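Local coordinates for protein probable nitrite reductase [nad(p)h] small subunit NIRD (Mycobacterium tuberculosis, PDB 4AIV) that serves as the small subunit of the NADH-dependent nitrite reductase, associating with NirB, and is probably required for the enzyme's reduction of nitrite to ammonium, at residues 45-49 against 98-104. Sequence-based numbering, arbitrary orientation.
Sequences VHAVG and VPVYPAR
In the antiparallel six-stranded sheet of this Rieske-like [2Fe-2S] domain, strand 45-49, extended through V48, packs against 98-104, part of the broken strand 100-105 with the loop before it; the end-to-end directions are 150° apart. The two pair closely at one end and splay apart at the other, where two waters fill the gap. V45 starts at the open end: its side chain (chi1 m) points across, CG2 lying 3.9 Å from A103 CB, while its carbonyl reaches the other segment through a water that donates to V45 O (2.8 Å) and A103 O (3.1 Å). The CA-to-CB bond of H46 points away from 98-104, and its NE2 is hydrogen-bonded to S44 OG. At A47 the second water accepts from the amide N (3.0 Å) and donates to Y101 O (2.5 Å), standing in for a direct bond. A47 O does bond directly, taking Y101 N at 2.8 Å; A47 CB sits 4.0 Å from Y101 CB and 4.2 Å from A103 CB, and V35 of strand 34-39 and V113 of strand 110-117 touch both the A47 and Y101 side chains. V48 forms the non-hydrogen-bonded pair with V100, CA to CA 4.3 Å. Its side chain (chi1 m) is on the other face from A47, with CB 3.8 Å from V98 CG2 and CG1 4.5 Å from V100 CG2. The Y101 ring (chi1 m, chi2 82°) presents its edge to 45-49, CE1 3.9 Å from G49 N. At G49 (phi/psi -51/136), a CB would clash with P99 CD. The strand closes on its second direct bond, G49 N to P99 O, at 2.8 Å.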
loop_
_atom_site.group_PDB
_atom_site.type_symbol
_atom_site.label_atom_id
_atom_site.label_comp_id
_atom_site.label_asym_id
_atom_site.label_seq_id
_atom_site.Cartn_x
_atom_site.Cartn_y
_atom_site.Cartn_z
ATOM N N VAL A 45 1.291 -7.698 -4.708
ATOM C CA VAL A 45 0.969 -6.998 -3.471
ATOM C C VAL A 45 1.672 -5.653 -3.481
ATOM O O VAL A 45 2.784 -5.529 -3.998
ATOM C CB VAL A 45 1.344 -7.814 -2.194
ATOM C CG1 VAL A 45 0.503 -9.085 -2.113
ATOM C CG2 VAL A 45 2.841 -8.148 -2.163
ATOM N N HIS A 46 1.007 -4.635 -2.938
ATOM C CA HIS A 46 1.564 -3.287 -2.906
ATOM C C HIS A 46 1.311 -2.662 -1.542
ATOM O O HIS A 46 0.218 -2.799 -0.977
ATOM C CB HIS A 46 0.952 -2.424 -4.012
ATOM C CG HIS A 46 1.247 -2.930 -5.389
ATOM N ND1 HIS A 46 2.369 -2.570 -6.098
ATOM C CD2 HIS A 46 0.579 -3.820 -6.167
ATOM C CE1 HIS A 46 2.384 -3.192 -7.255
ATOM N NE2 HIS A 46 1.299 -3.960 -7.331
ATOM N N ALA A 47 2.320 -1.981 -1.012
ATOM C CA ALA A 47 2.199 -1.343 0.300
ATOM C C ALA A 47 2.507 0.142 0.198
ATOM O O ALA A 47 3.599 0.538 -0.258
ATOM C CB ALA A 47 3.131 -2.013 1.312
ATOM N N VAL A 48 1.539 0.967 0.605
ATOM C CA VAL A 48 1.723 2.412 0.620
ATOM C C VAL A 48 1.375 2.970 2.006
ATOM O O VAL A 48 0.804 2.263 2.844
ATOM C CB VAL A 48 0.886 3.136 -0.484
ATOM C CG1 VAL A 48 1.327 2.686 -1.883
ATOM C CG2 VAL A 48 -0.608 2.900 -0.283
ATOM N N GLY A 49 1.739 4.221 2.254
ATOM C CA GLY A 49 1.387 4.868 3.511
ATOM C C GLY A 49 -0.101 4.749 3.820
ATOM O O GLY A 49 -0.938 4.921 2.939
ATOM N N VAL A 98 2.034 9.559 -1.066
ATOM C CA VAL A 98 2.245 8.747 0.127
ATOM C C VAL A 98 3.509 7.939 -0.092
ATOM O O VAL A 98 3.902 7.708 -1.247
ATOM C CB VAL A 98 1.072 7.772 0.396
ATOM C CG1 VAL A 98 -0.145 8.533 0.882
ATOM C CG2 VAL A 98 0.758 6.933 -0.854
ATOM N N PRO A 99 4.154 7.500 1.004
ATOM C CA PRO A 99 5.325 6.629 0.850
ATOM C C PRO A 99 4.934 5.286 0.263
ATOM O O PRO A 99 3.795 4.834 0.435
ATOM C CB PRO A 99 5.821 6.437 2.296
ATOM C CG PRO A 99 4.619 6.732 3.153
ATOM C CD PRO A 99 3.904 7.836 2.419
ATOM N N VAL A 100 5.876 4.658 -0.429
ATOM C CA VAL A 100 5.677 3.313 -0.941
ATOM C C VAL A 100 6.699 2.420 -0.254
ATOM O O VAL A 100 7.815 2.852 0.026
ATOM C CB VAL A 100 5.800 3.251 -2.498
ATOM C CG1 VAL A 100 7.159 3.792 -2.965
ATOM C CG2 VAL A 100 5.572 1.831 -3.014
ATOM N N TYR A 101 6.298 1.195 0.067
ATOM C CA TYR A 101 7.157 0.280 0.806
ATOM C C TYR A 101 7.337 -0.980 -0.027
ATOM O O TYR A 101 6.375 -1.469 -0.623
ATOM C CB TYR A 101 6.532 -0.082 2.168
ATOM C CG TYR A 101 6.347 1.104 3.088
ATOM C CD1 TYR A 101 5.243 1.945 2.958
ATOM C CD2 TYR A 101 7.285 1.399 4.072
ATOM C CE1 TYR A 101 5.069 3.040 3.801
ATOM C CE2 TYR A 101 7.121 2.493 4.919
ATOM C CZ TYR A 101 6.017 3.310 4.774
ATOM O OH TYR A 101 5.863 4.397 5.609
ATOM N N PRO A 102 8.568 -1.510 -0.070
ATOM C CA PRO A 102 8.751 -2.795 -0.762
ATOM C C PRO A 102 7.822 -3.853 -0.170
ATOM O O PRO A 102 7.639 -3.934 1.052
ATOM C CB PRO A 102 10.213 -3.151 -0.476
ATOM C CG PRO A 102 10.884 -1.812 -0.191
ATOM C CD PRO A 102 9.820 -0.986 0.511
ATOM N N ALA A 103 7.209 -4.637 -1.045
ATOM C CA ALA A 103 6.284 -5.672 -0.622
ATOM C C ALA A 103 6.516 -6.904 -1.483
ATOM O O ALA A 103 6.664 -6.810 -2.705
ATOM C CB ALA A 103 4.850 -5.186 -0.741
ATOM N N ARG A 104 6.562 -8.063 -0.844
ATOM C CA ARG A 104 6.844 -9.289 -1.570
ATOM C C ARG A 104 5.983 -10.444 -1.083
ATOM O O ARG A 104 5.394 -10.393 0.009
ATOM C CB ARG A 104 8.338 -9.650 -1.441
ATOM C CG ARG A 104 8.759 -10.050 -0.032
ATOM C CD ARG A 104 10.229 -10.445 -0.003
ATOM N NE ARG A 104 10.663 -10.886 1.325
ATOM C CZ ARG A 104 11.934 -11.080 1.660
ATOM N NH1 ARG A 104 12.893 -10.866 0.761
ATOM N NH2 ARG A 104 12.248 -11.472 2.895
HETATM O O HOH W 1 5.366 -4.363 -4.076
HETATM O O HOH W 2 4.898 -2.007 -2.622
#